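Local coordinates for protein glutaconate coenzyme a-transferase (Acidaminococcus fermentans, PDB 1POI) that catalyses the transfer of coenzyme A from acetyl-CoA to glutaconate, (R)-2-hydroxyglutarate and related acids in the hydroxyglutarate pathway of glutamate degradation, at residues I176-Q181 / I208-E213; G186-W191 / N227-M232. All coordinates share one frame; numbering follows the deposited sequence.

Interaction 1: I176-Q181 / I208-E213; sequences IIHAQQ and IVTCEE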
# COMPACT_ATOMS: atom_id res chain seq x y z
N ILE A 176 -29.76 -1.26 -4.40
CA ILE A 176 -29.11 -2.14 -3.42
C ILE A 176 -27.82 -2.65 -4.02
O ILE A 176 -27.83 -3.26 -5.11
CB ILE A 176 -30.02 -3.32 -3.00
CG1 ILE A 176 -31.31 -2.76 -2.36
CG2 ILE A 176 -29.29 -4.20 -1.99
CD1 ILE A 176 -32.49 -3.69 -2.36
N ILE A 177 -26.70 -2.33 -3.36
CA ILE A 177 -25.36 -2.74 -3.81
C ILE A 177 -24.48 -3.33 -2.67
O ILE A 177 -24.65 -3.00 -1.48
CB ILE A 177 -24.59 -1.56 -4.51
CG1 ILE A 177 -24.12 -0.54 -3.48
CG2 ILE A 177 -25.43 -0.90 -5.58
CD1 ILE A 177 -23.52 0.69 -4.13
N HIS A 178 -23.55 -4.21 -3.04
CA HIS A 178 -22.67 -4.82 -2.04
C HIS A 178 -21.22 -4.35 -2.20
O HIS A 178 -20.64 -4.47 -3.27
CB HIS A 178 -22.75 -6.34 -2.14
CG HIS A 178 -22.02 -7.03 -1.03
ND1 HIS A 178 -22.48 -7.01 0.26
CD2 HIS A 178 -20.80 -7.60 -0.99
CE1 HIS A 178 -21.57 -7.53 1.06
NE2 HIS A 178 -20.54 -7.90 0.33
N ALA A 179 -20.62 -3.86 -1.14
CA ALA A 179 -19.26 -3.36 -1.24
C ALA A 179 -18.35 -3.94 -0.16
O ALA A 179 -18.85 -4.49 0.83
CB ALA A 179 -19.28 -1.87 -1.15
N GLN A 180 -17.04 -3.78 -0.32
CA GLN A 180 -16.09 -4.32 0.66
C GLN A 180 -15.96 -3.53 1.93
O GLN A 180 -15.74 -4.11 2.99
CB GLN A 180 -14.72 -4.56 0.04
CG GLN A 180 -14.71 -5.62 -1.03
CD GLN A 180 -15.14 -5.06 -2.35
OE1 GLN A 180 -15.61 -3.93 -2.41
NE2 GLN A 180 -14.92 -5.79 -3.41
N GLN A 181 -16.08 -2.21 1.85
CA GLN A 181 -15.98 -1.38 3.06
C GLN A 181 -16.89 -0.15 2.96
O GLN A 181 -17.13 0.38 1.86
CB GLN A 181 -14.54 -0.89 3.27
CG GLN A 181 -13.46 -1.96 3.26
CD GLN A 181 -12.09 -1.36 3.18
OE1 GLN A 181 -11.69 -0.87 2.12
NE2 GLN A 181 -11.36 -1.36 4.30
N ILE A 208 -29.37 1.44 -0.38
CA ILE A 208 -28.95 0.54 0.70
C ILE A 208 -27.63 -0.12 0.31
O ILE A 208 -27.50 -0.68 -0.81
CB ILE A 208 -30.01 -0.56 1.02
CG1 ILE A 208 -31.37 0.10 1.33
CG2 ILE A 208 -29.57 -1.37 2.25
CD1 ILE A 208 -32.54 -0.81 1.14
N VAL A 209 -26.65 -0.03 1.20
CA VAL A 209 -25.35 -0.61 0.94
C VAL A 209 -24.98 -1.74 1.93
O VAL A 209 -24.89 -1.52 3.14
CB VAL A 209 -24.23 0.51 0.96
CG1 VAL A 209 -24.13 1.13 2.34
CG2 VAL A 209 -22.87 -0.06 0.55
N THR A 210 -24.89 -2.97 1.43
CA THR A 210 -24.46 -4.07 2.32
C THR A 210 -22.94 -4.12 2.13
O THR A 210 -22.45 -4.02 0.99
CB THR A 210 -25.08 -5.43 1.97
OG1 THR A 210 -24.95 -5.67 0.57
CG2 THR A 210 -26.54 -5.49 2.38
N CYS A 211 -22.19 -4.22 3.23
CA CYS A 211 -20.75 -4.23 3.16
C CYS A 211 -20.07 -5.32 4.02
O CYS A 211 -20.58 -5.73 5.05
CB CYS A 211 -20.26 -2.87 3.56
SG CYS A 211 -20.52 -2.57 5.28
N GLU A 212 -18.89 -5.77 3.59
CA GLU A 212 -18.13 -6.81 4.29
C GLU A 212 -17.63 -6.28 5.60
O GLU A 212 -17.46 -7.03 6.55
CB GLU A 212 -16.94 -7.22 3.44
CG GLU A 212 -17.30 -7.80 2.10
CD GLU A 212 -17.83 -9.21 2.22
OE1 GLU A 212 -17.62 -9.83 3.27
OE2 GLU A 212 -18.44 -9.70 1.26
N GLU A 213 -17.26 -5.02 5.61
CA GLU A 213 -16.80 -4.41 6.84
C GLU A 213 -17.10 -2.93 6.88
O GLU A 213 -17.30 -2.29 5.86
CB GLU A 213 -15.32 -4.66 7.06
CG GLU A 213 -14.49 -4.36 5.84
CD GLU A 213 -13.03 -4.64 6.09
OE1 GLU A 213 -12.61 -4.61 7.28
OE2 GLU A 213 -12.32 -4.87 5.08
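The imidazole of H178 is gripped at both nitrogens, by T210 of the neighbouring strand and by E212 at the corner that follows it, which fixes how the ring is turned. With CG anti to the backbone N (chi1 -172°), the ring leans across the strand 208-211 and meets both along its edge. H178 ND1 lies 2.8 Å from T210 OG1 in a hydrogen bond whose donor may be either partner. H178 NE2 donates to E212 OE2 at 2.9 Å, close to the plane of the ring but from above the carboxylate, so that the two flat groups stand 89° apart. E212 reaches this point because its chain bends at chi2 (-75°); OE2 is also held by Y253 OH, and OE1 by the backbone N of Y242. The nearby carboxylate would probably favour a protonated imidazole.

The two strands are in-register neighbours in the seven-stranded parallel sheet of this CoA-transferase subunit, joined in a beta-alpha-beta crossover through helix 197-203, which covers I177. Ladder bonds include A179 N to T210 O at 2.8 Å and T210 N to I177 O at 2.9 Å. On the same face as H178 and T210, I176 and I208 lie side by side, I176 CG1 4.2 Å from I208 CD1. The opposite face carries I177, V209, A179 and C211, where I177 CG1 packs 4.2 Å from V209 CG2. The chains turn a corner at Q180 and E212 respectively. Past it, Q181 and E213 run alongside each other, Q181 CG 3.6 Å from E213 OE2, while Q181 OE1 turns to W191 NE1.

Interaction 2: G186-W191 / N227-M232; sequences GTVRIW and NDIPGM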
# COMPACT_ATOMS: atom_id res chain seq x y z
N GLY A 186 -21.97 6.40 5.56
CA GLY A 186 -22.33 6.03 4.20
C GLY A 186 -21.25 6.07 3.14
O GLY A 186 -21.54 5.71 1.99
N THR A 187 -20.04 6.52 3.48
CA THR A 187 -18.97 6.52 2.48
C THR A 187 -18.68 5.04 2.13
O THR A 187 -18.43 4.21 3.02
CB THR A 187 -17.70 7.20 2.97
OG1 THR A 187 -18.03 8.36 3.75
CG2 THR A 187 -16.87 7.65 1.79
N VAL A 188 -18.72 4.75 0.83
CA VAL A 188 -18.55 3.41 0.28
C VAL A 188 -17.31 3.19 -0.58
O VAL A 188 -17.04 3.96 -1.51
CB VAL A 188 -19.79 3.03 -0.54
CG1 VAL A 188 -19.60 1.73 -1.28
CG2 VAL A 188 -20.98 2.98 0.38
N ARG A 189 -16.62 2.08 -0.31
CA ARG A 189 -15.41 1.65 -1.01
C ARG A 189 -15.67 0.32 -1.72
O ARG A 189 -15.89 -0.69 -1.06
CB ARG A 189 -14.27 1.41 -0.01
CG ARG A 189 -13.08 2.33 -0.12
CD ARG A 189 -12.10 2.07 1.02
NE ARG A 189 -11.34 3.28 1.38
CZ ARG A 189 -10.26 3.29 2.17
NH1 ARG A 189 -9.78 2.17 2.69
NH2 ARG A 189 -9.70 4.45 2.50
N ILE A 190 -15.68 0.34 -3.05
CA ILE A 190 -15.85 -0.86 -3.86
C ILE A 190 -14.51 -1.17 -4.61
O ILE A 190 -14.15 -0.46 -5.55
CB ILE A 190 -16.89 -0.65 -4.96
CG1 ILE A 190 -18.26 -0.32 -4.37
CG2 ILE A 190 -16.95 -1.89 -5.87
CD1 ILE A 190 -19.32 -0.06 -5.46
N TRP A 191 -13.77 -2.20 -4.18
CA TRP A 191 -12.53 -2.58 -4.86
C TRP A 191 -12.84 -3.27 -6.22
O TRP A 191 -13.80 -4.03 -6.33
CB TRP A 191 -11.76 -3.57 -4.01
CG TRP A 191 -11.64 -3.24 -2.56
CD1 TRP A 191 -11.77 -2.01 -1.96
CD2 TRP A 191 -11.31 -4.16 -1.52
NE1 TRP A 191 -11.52 -2.12 -0.60
CE2 TRP A 191 -11.24 -3.42 -0.30
CE3 TRP A 191 -11.06 -5.53 -1.48
CZ2 TRP A 191 -10.93 -4.02 0.92
CZ3 TRP A 191 -10.76 -6.12 -0.27
CH2 TRP A 191 -10.70 -5.36 0.92
N ASN A 227 -12.35 5.92 -2.31
CA ASN A 227 -13.79 5.95 -2.10
C ASN A 227 -14.56 6.12 -3.42
O ASN A 227 -14.15 6.87 -4.31
CB ASN A 227 -14.09 7.03 -1.08
CG ASN A 227 -13.21 6.90 0.15
OD1 ASN A 227 -12.68 5.83 0.43
ND2 ASN A 227 -13.03 7.98 0.87
N ASP A 228 -15.66 5.38 -3.55
CA ASP A 228 -16.44 5.43 -4.78
C ASP A 228 -17.79 6.15 -4.70
O ASP A 228 -18.40 6.48 -5.74
CB ASP A 228 -16.66 4.01 -5.28
CG ASP A 228 -15.38 3.29 -5.57
OD1 ASP A 228 -14.76 2.73 -4.64
OD2 ASP A 228 -15.00 3.27 -6.74
N ILE A 229 -18.30 6.30 -3.47
CA ILE A 229 -19.57 6.97 -3.24
C ILE A 229 -19.49 7.78 -1.94
O ILE A 229 -18.95 7.30 -0.94
CB ILE A 229 -20.74 5.98 -3.13
CG1 ILE A 229 -20.85 5.13 -4.40
CG2 ILE A 229 -22.07 6.74 -2.97
CD1 ILE A 229 -21.57 3.84 -4.15
N PRO A 230 -19.99 9.04 -1.97
CA PRO A 230 -20.02 9.98 -0.84
C PRO A 230 -21.17 9.59 0.05
O PRO A 230 -22.22 9.19 -0.46
CB PRO A 230 -20.36 11.31 -1.50
CG PRO A 230 -20.21 11.06 -2.99
CD PRO A 230 -20.57 9.66 -3.17
N GLY A 231 -21.01 9.77 1.36
CA GLY A 231 -22.06 9.43 2.30
C GLY A 231 -23.46 9.90 1.93
O GLY A 231 -24.42 9.12 2.02
N MET A 232 -23.56 11.15 1.47
CA MET A 232 -24.82 11.78 1.06
C MET A 232 -25.76 10.90 0.24
O MET A 232 -26.97 10.92 0.46
CB MET A 232 -24.54 13.07 0.27
CG MET A 232 -23.77 14.13 1.04
SD MET A 232 -22.02 14.28 0.59
CE MET A 232 -22.19 14.83 -1.17
O HOH W 1 -18.65 11.24 2.10
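N227 CG stands anti to its own carbonyl carbon (chi1 -49°), and the R189 chain is extended from CG to NE; together these torsions bring the amide oxygen to the edge of the guanidinium, nearly in its plane. R189 NE donates to N227 OD1 at 3.0 Å, almost straight along the C=O axis, with the guanidinium and amide planes 26° apart. The other end of the amide is engaged too, N227 ND2 bonding to I220 O and to the backbone of a chain of another protein. D228, likewise with CG anti to its carbonyl carbon (chi1 -60°), puts OD1 3.0 Å from I190 N, which approaches from above the carboxylate plane. Its second oxygen, OD2, forms a salt bridge with K194.

V188 and I229 form a single antiparallel hydrogen-bonded pair, and D228 also faces V188, giving a classic beta bulge that joins the short strand 188-189 to the loop preceding strand 236-239. V188 O takes D228 N at 2.8 Å and, weakly, I229 N, whereas V188 N donates to I229 O at 3.1 Å on a lone pair in the carbonyl plane. The V188 and I229 side chains lie side by side, pointing the same way, CB to CB 4.0 Å; I177 and helix 197-203 pack against I229. T187 turns CG2 to 3.4 Å from I229 O, and T187 OG1 is hydrogen-bonded to D185 OD1. A water accepts from G231 N at 2.9 Å and donates weakly to T187 OG1. G186 C sits 3.6 Å from G231 CA, close backbone packing at a residue whose positive phi suits glycine.

In the fold
From the N terminus the chain reaches strand 174-179 of the parallel sheet, turns its corner into 181-182 and comes back through 188-189. It then passes helix 197-203 and returns as strand 206-211, where interaction 1 closes a loop of 26 residues. Interaction 2, opened at 186-191, is completed only at 227-232, beyond helix 217-221, so the two loops cross. Their centres are about 9 Å apart, and they meet directly: Q181 O lies 2.8 Å from R189 N, probably a hydrogen bond. Together they tie the parallel sheet, through the small mixed sheet, to the loop leading into strand 236-239, outermost of the sheet within this chain.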